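Local coordinates for protein Alp7A (Bacillus subtilis, PDB 5EC0) that binds adenine nucleotide as an actin-like protein of the bacterial cytoskeleton and probably polymerises into filaments that segregate plasmid DNA, at residues Q202-L213 / K320-G331; G214-L222 / S235-L244. All coordinates share one frame; numbering follows the deposited sequence.

Overall arrangement
Both contacts belong to one five-stranded mixed sheet of the actin-like fold, and both run into ADP at one end. Contact 1 pairs strand 207-213 with 322-327 inside the sheet and is mostly buried; contact 2 pairs strand 218-222 with 236-239, the latter an outermost strand, and is only partly buried. Strands 207-213 and 218-222 are themselves neighbours, with D212 N 2.8 Å from D219 O, so contact 2 extends the sheet from contact 1. The chemistry follows the place: parallel strands and aromatic packing in contact 1, with charged groups at its far end, against antiparallel strands, small polar side chains and a glycine-rich loop at the phosphates in contact 2.

Contact 1: Q202-L213 / K320-G331. With ADP (adenosine-5'-diphosphate), chain D.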
loop_
_atom_site.group_PDB
_atom_site.type_symbol
_atom_site.label_atom_id
_atom_site.label_comp_id
_atom_site.label_asym_id
_atom_site.label_seq_id
_atom_site.Cartn_x
_atom_site.Cartn_y
_atom_site.Cartn_z
ATOM N N GLN A 202 -17.927 -3.421 -17.716
ATOM C CA GLN A 202 -18.029 -2.059 -18.226
ATOM C C GLN A 202 -16.725 -1.655 -18.920
ATOM O O GLN A 202 -16.699 -0.668 -19.662
ATOM C CB GLN A 202 -18.365 -1.073 -17.101
ATOM C CG GLN A 202 -17.278 -0.964 -16.006
ATOM C CD GLN A 202 -17.758 -0.141 -14.812
ATOM O OE1 GLN A 202 -18.100 1.032 -14.959
ATOM N NE2 GLN A 202 -17.812 -0.762 -13.634
ATOM N N PHE A 203 -15.656 -2.420 -18.677
ATOM C CA PHE A 203 -14.355 -2.147 -19.298
ATOM C C PHE A 203 -14.034 -3.138 -20.433
ATOM O O PHE A 203 -12.932 -3.132 -20.981
ATOM C CB PHE A 203 -13.233 -2.175 -18.240
ATOM C CG PHE A 203 -13.519 -1.307 -17.038
ATOM C CD1 PHE A 203 -13.562 0.080 -17.160
ATOM C CD2 PHE A 203 -13.758 -1.878 -15.785
ATOM C CE1 PHE A 203 -13.844 0.897 -16.055
ATOM C CE2 PHE A 203 -14.018 -1.075 -14.672
ATOM C CZ PHE A 203 -14.063 0.316 -14.810
ATOM N N LYS A 204 -14.998 -3.985 -20.774
ATOM C CA LYS A 204 -14.821 -4.978 -21.838
ATOM C C LYS A 204 -14.420 -4.354 -23.176
ATOM O O LYS A 204 -13.596 -4.904 -23.898
ATOM C CB LYS A 204 -16.111 -5.792 -22.012
ATOM C CG LYS A 204 -16.075 -6.831 -23.125
ATOM C CD LYS A 204 -17.264 -7.792 -23.043
ATOM C CE LYS A 204 -16.904 -9.060 -22.265
ATOM N NZ LYS A 204 -18.011 -10.063 -22.232
ATOM N N ASN A 205 -14.997 -3.199 -23.500
ATOM C CA ASN A 205 -14.742 -2.571 -24.792
ATOM C C ASN A 205 -14.057 -1.215 -24.729
ATOM O O ASN A 205 -14.198 -0.420 -25.640
ATOM C CB ASN A 205 -16.056 -2.400 -25.560
ATOM C CG ASN A 205 -16.790 -3.697 -25.745
ATOM O OD1 ASN A 205 -16.213 -4.694 -26.181
ATOM N ND2 ASN A 205 -18.066 -3.702 -25.392
ATOM N N TYR A 206 -13.327 -0.926 -23.663
ATOM C CA TYR A 206 -12.662 0.364 -23.590
ATOM C C TYR A 206 -11.243 0.169 -23.086
ATOM O O TYR A 206 -11.006 -0.593 -22.141
ATOM C CB TYR A 206 -13.442 1.337 -22.684
ATOM C CG TYR A 206 -14.867 1.629 -23.135
ATOM C CD1 TYR A 206 -15.916 0.783 -22.791
ATOM C CD2 TYR A 206 -15.164 2.758 -23.895
ATOM C CE1 TYR A 206 -17.221 1.042 -23.210
ATOM C CE2 TYR A 206 -16.458 3.023 -24.314
ATOM C CZ TYR A 206 -17.483 2.167 -23.962
ATOM O OH TYR A 206 -18.775 2.439 -24.370
ATOM N N ASP A 207 -10.286 0.820 -23.737
ATOM C CA ASP A 207 -8.973 0.943 -23.126
ATOM C C ASP A 207 -9.173 1.727 -21.821
ATOM O O ASP A 207 -10.008 2.630 -21.756
ATOM C CB ASP A 207 -7.980 1.648 -24.046
ATOM C CG ASP A 207 -7.704 0.869 -25.328
ATOM O OD1 ASP A 207 -7.939 -0.362 -25.384
ATOM O OD2 ASP A 207 -7.232 1.507 -26.288
ATOM N N VAL A 208 -8.424 1.373 -20.789
ATOM C CA VAL A 208 -8.600 1.987 -19.494
ATOM C C VAL A 208 -7.289 2.543 -18.970
ATOM O O VAL A 208 -6.262 1.847 -18.972
ATOM C CB VAL A 208 -9.183 0.972 -18.476
ATOM C CG1 VAL A 208 -9.100 1.510 -17.050
ATOM C CG2 VAL A 208 -10.623 0.656 -18.838
ATOM N N VAL A 209 -7.323 3.795 -18.517
ATOM C CA VAL A 209 -6.186 4.351 -17.805
ATOM C C VAL A 209 -6.316 4.129 -16.288
ATOM O O VAL A 209 -7.134 4.776 -15.603
ATOM C CB VAL A 209 -6.009 5.850 -18.107
ATOM C CG1 VAL A 209 -4.817 6.414 -17.342
ATOM C CG2 VAL A 209 -5.826 6.055 -19.600
ATOM N N PHE A 210 -5.513 3.199 -15.772
ATOM C CA PHE A 210 -5.463 2.941 -14.327
ATOM C C PHE A 210 -4.670 4.024 -13.640
ATOM O O PHE A 210 -3.498 4.203 -13.956
ATOM C CB PHE A 210 -4.825 1.594 -14.031
ATOM C CG PHE A 210 -5.800 0.509 -13.700
ATOM C CD1 PHE A 210 -7.012 0.415 -14.358
ATOM C CD2 PHE A 210 -5.486 -0.440 -12.738
ATOM C CE1 PHE A 210 -7.914 -0.605 -14.056
ATOM C CE2 PHE A 210 -6.377 -1.449 -12.415
ATOM C CZ PHE A 210 -7.598 -1.538 -13.083
ATOM N N CYS A 211 -5.298 4.745 -12.711
ATOM C CA CYS A 211 -4.623 5.845 -12.015
ATOM C C CYS A 211 -4.426 5.565 -10.528
ATOM O O CYS A 211 -5.336 5.761 -9.717
ATOM C CB CYS A 211 -5.403 7.138 -12.186
ATOM S SG CYS A 211 -5.718 7.534 -13.901
ATOM N N ASP A 212 -3.231 5.093 -10.191
ATOM C CA ASP A 212 -2.851 4.800 -8.814
ATOM C C ASP A 212 -2.381 6.092 -8.125
ATOM O O ASP A 212 -1.202 6.457 -8.196
ATOM C CB ASP A 212 -1.756 3.723 -8.799
ATOM C CG ASP A 212 -1.460 3.182 -7.403
ATOM O OD1 ASP A 212 -1.917 3.771 -6.394
ATOM O OD2 ASP A 212 -0.732 2.170 -7.324
ATOM N N LEU A 213 -3.308 6.793 -7.478
ATOM C CA LEU A 213 -2.973 8.080 -6.872
ATOM C C LEU A 213 -2.545 7.897 -5.423
ATOM O O LEU A 213 -3.372 7.565 -4.573
ATOM C CB LEU A 213 -4.167 9.054 -6.948
ATOM C CG LEU A 213 -4.897 9.189 -8.300
ATOM C CD1 LEU A 213 -6.156 10.074 -8.208
ATOM C CD2 LEU A 213 -3.967 9.683 -9.397
ATOM N N LYS A 320 -10.957 7.270 -30.290
ATOM C CA LYS A 320 -11.024 6.353 -29.170
ATOM C C LYS A 320 -11.620 7.034 -27.956
ATOM O O LYS A 320 -11.389 8.219 -27.711
ATOM C CB LYS A 320 -9.635 5.797 -28.823
ATOM C CG LYS A 320 -9.168 4.665 -29.730
ATOM C CD LYS A 320 -8.245 3.708 -28.980
ATOM C CE LYS A 320 -8.564 2.258 -29.322
ATOM N NZ LYS A 320 -7.441 1.331 -28.995
ATOM N N VAL A 321 -12.403 6.267 -27.210
ATOM C CA VAL A 321 -12.872 6.677 -25.903
ATOM C C VAL A 321 -12.130 5.856 -24.855
ATOM O O VAL A 321 -12.195 4.625 -24.854
ATOM C CB VAL A 321 -14.394 6.488 -25.754
ATOM C CG1 VAL A 321 -14.864 6.987 -24.404
ATOM C CG2 VAL A 321 -15.134 7.219 -26.870
ATOM N N TYR A 322 -11.389 6.544 -23.997
ATOM C CA TYR A 322 -10.784 5.917 -22.834
ATOM C C TYR A 322 -11.729 5.986 -21.643
ATOM O O TYR A 322 -12.543 6.903 -21.535
ATOM C CB TYR A 322 -9.476 6.604 -22.455
ATOM C CG TYR A 322 -8.275 6.312 -23.325
ATOM C CD1 TYR A 322 -8.337 5.396 -24.370
ATOM C CD2 TYR A 322 -7.063 6.962 -23.092
ATOM C CE1 TYR A 322 -7.224 5.146 -25.160
ATOM C CE2 TYR A 322 -5.957 6.718 -23.873
ATOM C CZ TYR A 322 -6.037 5.812 -24.904
ATOM O OH TYR A 322 -4.923 5.573 -25.674
ATOM N N LYS A 323 -11.617 5.020 -20.741
ATOM C CA LYS A 323 -12.197 5.160 -19.410
ATOM C C LYS A 323 -11.073 5.279 -18.388
ATOM O O LYS A 323 -9.935 4.880 -18.649
ATOM C CB LYS A 323 -13.124 3.991 -19.073
ATOM C CG LYS A 323 -14.478 4.102 -19.771
ATOM C CD LYS A 323 -15.362 2.876 -19.567
ATOM C CE LYS A 323 -16.746 3.119 -20.142
ATOM N NZ LYS A 323 -17.631 1.945 -19.970
ATOM N N TYR A 324 -11.406 5.842 -17.233
ATOM C CA TYR A 324 -10.434 6.121 -16.185
ATOM C C TYR A 324 -10.871 5.457 -14.897
ATOM O O TYR A 324 -12.000 5.666 -14.423
ATOM C CB TYR A 324 -10.266 7.638 -16.002
ATOM C CG TYR A 324 -9.707 8.287 -17.249
ATOM C CD1 TYR A 324 -10.515 8.527 -18.356
ATOM C CD2 TYR A 324 -8.364 8.619 -17.333
ATOM C CE1 TYR A 324 -10.002 9.079 -19.507
ATOM C CE2 TYR A 324 -7.844 9.181 -18.467
ATOM C CZ TYR A 324 -8.665 9.403 -19.554
ATOM O OH TYR A 324 -8.141 9.958 -20.679
ATOM N N LEU A 325 -9.987 4.629 -14.350
ATOM C CA LEU A 325 -10.216 4.021 -13.053
ATOM C C LEU A 325 -9.208 4.566 -12.061
ATOM O O LEU A 325 -8.011 4.314 -12.194
ATOM C CB LEU A 325 -10.116 2.494 -13.103
ATOM C CG LEU A 325 -10.552 1.927 -11.738
ATOM C CD1 LEU A 325 -12.060 1.669 -11.682
ATOM C CD2 LEU A 325 -9.743 0.706 -11.252
ATOM N N TYR A 326 -9.712 5.285 -11.056
ATOM C CA TYR A 326 -8.891 5.956 -10.039
ATOM C C TYR A 326 -8.827 5.150 -8.747
ATOM O O TYR A 326 -9.854 4.724 -8.233
ATOM C CB TYR A 326 -9.453 7.367 -9.742
ATOM C CG TYR A 326 -9.617 8.253 -10.968
ATOM C CD1 TYR A 326 -8.579 9.069 -11.401
ATOM C CD2 TYR A 326 -10.805 8.272 -11.688
ATOM C CE1 TYR A 326 -8.715 9.871 -12.515
ATOM C CE2 TYR A 326 -10.953 9.081 -12.807
ATOM C CZ TYR A 326 -9.901 9.872 -13.213
ATOM O OH TYR A 326 -10.019 10.672 -14.317
ATOM N N PHE A 327 -7.624 4.929 -8.223
ATOM C CA PHE A 327 -7.479 4.265 -6.922
ATOM C C PHE A 327 -6.239 4.763 -6.157
ATOM O O PHE A 327 -5.740 5.859 -6.402
ATOM C CB PHE A 327 -7.453 2.714 -7.073
ATOM C CG PHE A 327 -6.388 2.184 -8.020
ATOM C CD1 PHE A 327 -6.558 2.260 -9.395
ATOM C CD2 PHE A 327 -5.238 1.576 -7.527
ATOM C CE1 PHE A 327 -5.577 1.774 -10.260
ATOM C CE2 PHE A 327 -4.269 1.072 -8.375
ATOM C CZ PHE A 327 -4.435 1.166 -9.746
ATOM N N GLY A 328 -5.736 3.955 -5.227
ATOM C CA GLY A 328 -4.767 4.461 -4.270
ATOM C C GLY A 328 -5.479 5.180 -3.128
ATOM O O GLY A 328 -6.685 5.464 -3.217
ATOM N N GLY A 329 -4.733 5.476 -2.063
ATOM C CA GLY A 329 -5.286 6.107 -0.872
ATOM C C GLY A 329 -5.722 7.545 -1.114
ATOM O O GLY A 329 -6.686 8.030 -0.522
ATOM N N VAL A 330 -5.008 8.241 -1.985
ATOM C CA VAL A 330 -5.406 9.597 -2.337
ATOM C C VAL A 330 -6.652 9.568 -3.228
ATOM O O VAL A 330 -7.500 10.455 -3.135
ATOM C CB VAL A 330 -4.246 10.360 -3.014
ATOM C CG1 VAL A 330 -4.707 11.722 -3.546
ATOM C CG2 VAL A 330 -3.109 10.554 -2.011
ATOM N N GLY A 331 -6.786 8.531 -4.061
ATOM C CA GLY A 331 -7.922 8.431 -4.966
ATOM C C GLY A 331 -9.205 8.324 -4.159
ATOM O O GLY A 331 -10.218 8.946 -4.466
HETATM P PB ADP D . 1.594 6.018 -0.755
HETATM O O1B ADP D . 1.918 4.540 -0.571
HETATM O O2B ADP D . 2.415 6.757 -1.798
HETATM O O3B ADP D . 1.466 6.830 0.512
HETATM P PA ADP D . -1.211 5.303 -0.688
HETATM O O1A ADP D . -0.830 4.456 0.505
HETATM O O2A ADP D . -2.084 4.722 -1.786
HETATM O O3A ADP D . 0.091 5.997 -1.361
HETATM O "O5'" ADP D . -1.927 6.632 -0.165
HETATM C "C5'" ADP D . -1.685 7.173 1.127
HETATM C "C4'" ADP D . -2.815 8.161 1.330
HETATM O "O4'" ADP D . -4.004 7.424 1.598
HETATM C "C3'" ADP D . -2.639 9.089 2.517
HETATM O "O3'" ADP D . -2.136 10.355 2.091
HETATM C "C2'" ADP D . -4.039 9.256 3.074
HETATM O "O2'" ADP D . -4.467 10.588 2.791
HETATM C "C1'" ADP D . -4.905 8.266 2.302
HETATM N N9 ADP D . -5.780 7.425 3.151
HETATM C C8 ADP D . -7.088 7.227 2.882
HETATM N N7 ADP D . -7.658 6.417 3.801
HETATM C C5 ADP D . -6.696 6.071 4.672
HETATM C C6 ADP D . -6.665 5.226 5.881
HETATM N N6 ADP D . -7.803 4.606 6.298
HETATM N N1 ADP D . -5.483 5.102 6.524
HETATM C C2 ADP D . -4.374 5.740 6.084
HETATM N N3 ADP D . -4.319 6.533 4.985
HETATM C C4 ADP D . -5.450 6.737 4.249
HETATM O O HOH W 1 -18.498 2.458 -17.113
HETATM O O HOH W 2 -20.002 2.491 -21.442
HETATM O O HOH W 3 -11.088 2.302 -26.153
HETATM O O HOH W 4 -6.267 -1.317 -27.614
#
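K323 reaches the 203-206 turn, and Q202 just ahead of it, with its chain extended beyond CG, laying CE over the face of the Y206 ring, 3.7 Å from the centroid. NZ sits off-centre above the ring in a cation-pi contact and donates to Q202 O at 2.8 Å, while two waters tie it to Q202 OE1 and Y206 OH; Q202 NE2 bonds Y199 O. On the other sheet face, the poorly ordered K320 meets D207 OD2 through NZ at 2.7 Å on the syn side in a salt bridge.

L325 CD2 lies over one face of the F210 ring, toward its rim. F327 turns its edge to the F210 face, planes at 71°, with CE1 only 3.3 Å from F210 CD2. F327 CG sits between backbone N and carbonyl carbon (chi1 55°), swinging the ring back across the neighbouring strand, with D212 CA over its centre. On the face of V209 and C211, V209 CB packs on Y324 CD2 at 3.7 Å, and C211 SG approaches the Y326 ring obliquely. D212 OD2 bonds S181 and N365.

Backbone hydrogen bonds join the parallel strands, from K323 N to D207 O through to L213 N to F327 O. A helix follows: V330 N donates to L213 O, and G329 N to ADP O2A at 2.8 Å. G328 has backbone angles that call for glycine, and a CB on G329 would strike the ribose. Such a parallel pair, its second strand running through G328 and G329 into a helix at the alpha phosphate, is typical of the actin-like ATPase nucleotide site.

Contact 2: G214-L222 / S235-L244; sequences GGGTDDLVL and SFVSNTAPFL. With ADP (adenosine-5'-diphosphate), chain D.
The glycine-rich phosphate loop of the actin-like nucleotide site, G214-G216, leads here into an antiparallel strand pair at the edge of the sheet. G215 N donates to ADP O3A at 3.2 Å and G216 N more weakly to O2B; a CB on G214 would clash with O3A. The start of helix 243-254 backs the loop: L244 N donates to G215 O in the carbonyl plane, and L244 CG packs against that same oxygen. P242 stands at the N-cap, its CB against G216 O. ADP O3' lies at the edge of the F243 ring, near its plane, and the ring meets Y302 of helix 292-313 edge-to-face.

Beyond the loop, strands 218-222 and 236-239 pair through D218 with N239 and L220 with V237; L220 N reaches V237 O at 2.7 Å, while L222 N bonds the O of S235, just before strand 236-239. V221 CG1 lies beside F236 CE2, both side chains pointing the same way. On the opposite face, the L220 and N239 side chains cross at a slant, with L220 CD1 3.3 Å from N239 ND2, a buried amide nitrogen with no partner in the model. D218 OD2 forms a salt bridge with K306 NZ of helix 292-313 and holds two waters, one of which also bonds G214 O and F243 N.

D219 is gripped by both its oxygens: S238 OG donates to OD1 at 2.6 Å on the anti side, 30° out of the carboxylate plane, and T217 OG1 to OD2 on the syn side. An asparagine here has one acceptor oxygen in place of two, and would probably leave the T217 or the S238 hydroxyl without the acceptor it donates to. Placed between its backbone N and carbonyl carbon (chi1 67°), T217 OG1 is aimed at D219 OD2, 2.9 Å away.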
loop_
_atom_site.group_PDB
_atom_site.type_symbol
_atom_site.label_atom_id
_atom_site.label_comp_id
_atom_site.label_asym_id
_atom_site.label_seq_id
_atom_site.Cartn_x
_atom_site.Cartn_y
_atom_site.Cartn_z
ATOM N N GLY A 214 -1.267 8.140 -5.144
ATOM C CA GLY A 214 -0.728 7.961 -3.809
ATOM C C GLY A 214 -0.265 9.249 -3.145
ATOM O O GLY A 214 -0.365 10.331 -3.723
ATOM N N GLY A 215 0.243 9.127 -1.923
ATOM C CA GLY A 215 0.747 10.265 -1.170
ATOM C C GLY A 215 1.984 10.869 -1.804
ATOM O O GLY A 215 2.128 12.086 -1.830
ATOM N N GLY A 216 2.868 10.030 -2.342
ATOM C CA GLY A 216 4.141 10.516 -2.853
ATOM C C GLY A 216 4.365 10.394 -4.353
ATOM O O GLY A 216 5.242 11.062 -4.911
ATOM N N THR A 217 3.599 9.524 -5.004
ATOM C CA THR A 217 3.637 9.393 -6.468
ATOM C C THR A 217 2.241 9.193 -7.049
ATOM O O THR A 217 1.298 8.808 -6.340
ATOM C CB THR A 217 4.505 8.196 -6.949
ATOM O OG1 THR A 217 3.894 6.965 -6.549
ATOM C CG2 THR A 217 5.928 8.261 -6.398
ATOM N N ASP A 218 2.126 9.432 -8.350
ATOM C CA ASP A 218 0.924 9.087 -9.098
ATOM C C ASP A 218 1.302 8.228 -10.303
ATOM O O ASP A 218 1.974 8.695 -11.217
ATOM C CB ASP A 218 0.181 10.352 -9.525
ATOM C CG ASP A 218 -0.275 11.168 -8.336
ATOM O OD1 ASP A 218 -1.121 10.672 -7.563
ATOM O OD2 ASP A 218 0.223 12.299 -8.158
ATOM N N ASP A 219 0.883 6.968 -10.286
ATOM C CA ASP A 219 1.311 6.004 -11.300
ATOM C C ASP A 219 0.157 5.593 -12.207
ATOM O O ASP A 219 -0.934 5.258 -11.738
ATOM C CB ASP A 219 1.922 4.770 -10.636
ATOM C CG ASP A 219 2.908 5.127 -9.530
ATOM O OD1 ASP A 219 4.088 5.372 -9.840
ATOM O OD2 ASP A 219 2.494 5.173 -8.352
ATOM N N LEU A 220 0.402 5.620 -13.511
ATOM C CA LEU A 220 -0.652 5.329 -14.469
ATOM C C LEU A 220 -0.275 4.175 -15.384
ATOM O O LEU A 220 0.866 4.085 -15.857
ATOM C CB LEU A 220 -0.976 6.575 -15.297
ATOM C CG LEU A 220 -1.427 7.806 -14.497
ATOM C CD1 LEU A 220 -0.264 8.738 -14.235
ATOM C CD2 LEU A 220 -2.527 8.541 -15.234
ATOM N N VAL A 221 -1.238 3.288 -15.616
ATOM C CA VAL A 221 -1.050 2.156 -16.518
ATOM C C VAL A 221 -2.123 2.146 -17.610
ATOM O O VAL A 221 -3.308 2.296 -17.318
ATOM C CB VAL A 221 -1.103 0.826 -15.767
ATOM C CG1 VAL A 221 -0.498 -0.274 -16.624
ATOM C CG2 VAL A 221 -0.365 0.943 -14.451
ATOM N N LEU A 222 -1.721 1.972 -18.864
ATOM C CA LEU A 222 -2.703 1.909 -19.951
ATOM C C LEU A 222 -3.057 0.447 -20.244
ATOM O O LEU A 222 -2.219 -0.320 -20.724
ATOM C CB LEU A 222 -2.180 2.625 -21.201
ATOM C CG LEU A 222 -3.117 2.748 -22.414
ATOM C CD1 LEU A 222 -4.393 3.460 -22.005
ATOM C CD2 LEU A 222 -2.434 3.497 -23.567
ATOM N N SER A 235 3.412 2.005 -21.636
ATOM C CA SER A 235 2.085 1.981 -21.025
ATOM C C SER A 235 2.141 2.147 -19.509
ATOM O O SER A 235 1.105 2.121 -18.841
ATOM C CB SER A 235 1.362 0.676 -21.367
ATOM O OG SER A 235 1.310 0.475 -22.771
ATOM N N PHE A 236 3.356 2.311 -18.985
ATOM C CA PHE A 236 3.598 2.468 -17.551
ATOM C C PHE A 236 4.217 3.827 -17.289
ATOM O O PHE A 236 5.323 4.088 -17.763
ATOM C CB PHE A 236 4.571 1.406 -17.004
ATOM C CG PHE A 236 4.110 -0.021 -17.129
ATOM C CD1 PHE A 236 4.339 -0.742 -18.299
ATOM C CD2 PHE A 236 3.542 -0.674 -16.044
ATOM C CE1 PHE A 236 3.957 -2.069 -18.401
ATOM C CE2 PHE A 236 3.148 -2.002 -16.129
ATOM C CZ PHE A 236 3.358 -2.705 -17.314
ATOM N N VAL A 237 3.557 4.686 -16.517
ATOM C CA VAL A 237 4.134 6.000 -16.247
ATOM C C VAL A 237 3.994 6.392 -14.776
ATOM O O VAL A 237 2.957 6.161 -14.164
ATOM C CB VAL A 237 3.493 7.083 -17.145
ATOM C CG1 VAL A 237 3.927 8.476 -16.713
ATOM C CG2 VAL A 237 3.845 6.845 -18.625
ATOM N N SER A 238 5.061 6.963 -14.211
ATOM C CA SER A 238 5.037 7.485 -12.850
ATOM C C SER A 238 5.279 9.001 -12.809
ATOM O O SER A 238 6.153 9.506 -13.510
ATOM C CB SER A 238 6.077 6.763 -11.998
ATOM O OG SER A 238 5.870 7.025 -10.622
ATOM N N ASN A 239 4.507 9.722 -11.989
ATOM C CA ASN A 239 4.695 11.176 -11.800
ATOM C C ASN A 239 5.126 11.563 -10.392
ATOM O O ASN A 239 4.738 10.895 -9.436
ATOM C CB ASN A 239 3.402 11.917 -12.109
ATOM C CG ASN A 239 3.064 11.917 -13.570
ATOM O OD1 ASN A 239 3.657 12.652 -14.356
ATOM N ND2 ASN A 239 2.096 11.095 -13.949
ATOM N N THR A 240 5.886 12.655 -10.255
ATOM C CA THR A 240 6.246 13.162 -8.929
ATOM C C THR A 240 6.156 14.698 -8.764
ATOM O O THR A 240 7.140 15.431 -8.931
ATOM C CB THR A 240 7.657 12.697 -8.535
ATOM O OG1 THR A 240 7.762 11.282 -8.746
ATOM C CG2 THR A 240 7.921 13.000 -7.068
ATOM N N ALA A 241 4.942 15.156 -8.445
ATOM C CA ALA A 241 4.668 16.465 -7.822
ATOM C C ALA A 241 3.613 16.214 -6.735
ATOM O O ALA A 241 2.431 16.505 -6.922
ATOM C CB ALA A 241 4.175 17.484 -8.845
ATOM N N PRO A 242 4.053 15.663 -5.593
ATOM C CA PRO A 242 3.208 14.827 -4.730
ATOM C C PRO A 242 2.087 15.518 -3.967
ATOM O O PRO A 242 2.098 16.730 -3.730
ATOM C CB PRO A 242 4.215 14.249 -3.734
ATOM C CG PRO A 242 5.244 15.317 -3.600
ATOM C CD PRO A 242 5.371 15.920 -4.983
ATOM N N PHE A 243 1.125 14.695 -3.568
ATOM C CA PHE A 243 0.003 15.105 -2.735
ATOM C C PHE A 243 0.433 15.642 -1.365
ATOM O O PHE A 243 -0.153 16.601 -0.849
ATOM C CB PHE A 243 -0.938 13.914 -2.554
ATOM C CG PHE A 243 -2.110 14.189 -1.672
ATOM C CD1 PHE A 243 -3.094 15.081 -2.062
ATOM C CD2 PHE A 243 -2.249 13.525 -0.466
ATOM C CE1 PHE A 243 -4.187 15.320 -1.250
ATOM C CE2 PHE A 243 -3.341 13.755 0.346
ATOM C CZ PHE A 243 -4.315 14.653 -0.047
ATOM N N LEU A 244 1.450 15.021 -0.775
ATOM C CA LEU A 244 1.923 15.442 0.539
ATOM C C LEU A 244 2.493 16.861 0.511
ATOM O O LEU A 244 2.331 17.623 1.469
ATOM C CB LEU A 244 2.965 14.465 1.075
ATOM C CG LEU A 244 2.355 13.144 1.540
ATOM C CD1 LEU A 244 3.434 12.140 1.851
ATOM C CD2 LEU A 244 1.471 13.372 2.755
HETATM P PB ADP D . 1.594 6.018 -0.755
HETATM O O1B ADP D . 1.918 4.540 -0.571
HETATM O O2B ADP D . 2.415 6.757 -1.798
HETATM O O3B ADP D . 1.466 6.830 0.512
HETATM P PA ADP D . -1.211 5.303 -0.688
HETATM O O1A ADP D . -0.830 4.456 0.505
HETATM O O2A ADP D . -2.084 4.722 -1.786
HETATM O O3A ADP D . 0.091 5.997 -1.361
HETATM O "O5'" ADP D . -1.927 6.632 -0.165
HETATM C "C5'" ADP D . -1.685 7.173 1.127
HETATM C "C4'" ADP D . -2.815 8.161 1.330
HETATM O "O4'" ADP D . -4.004 7.424 1.598
HETATM C "C3'" ADP D . -2.639 9.089 2.517
HETATM O "O3'" ADP D . -2.136 10.355 2.091
HETATM C "C2'" ADP D . -4.039 9.256 3.074
HETATM O "O2'" ADP D . -4.467 10.588 2.791
HETATM C "C1'" ADP D . -4.905 8.266 2.302
HETATM N N9 ADP D . -5.780 7.425 3.151
HETATM C C8 ADP D . -7.088 7.227 2.882
HETATM N N7 ADP D . -7.658 6.417 3.801
HETATM C C5 ADP D . -6.696 6.071 4.672
HETATM C C6 ADP D . -6.665 5.226 5.881
HETATM N N6 ADP D . -7.803 4.606 6.298
HETATM N N1 ADP D . -5.483 5.102 6.524
HETATM C C2 ADP D . -4.374 5.740 6.084
HETATM N N3 ADP D . -4.319 6.533 4.985
HETATM C C4 ADP D . -5.450 6.737 4.249
HETATM O O HOH W 5 1.204 12.045 -5.228
HETATM O O HOH W 6 2.692 13.685 -8.548
HETATM O O HOH W 7 -0.977 -0.784 -23.295
#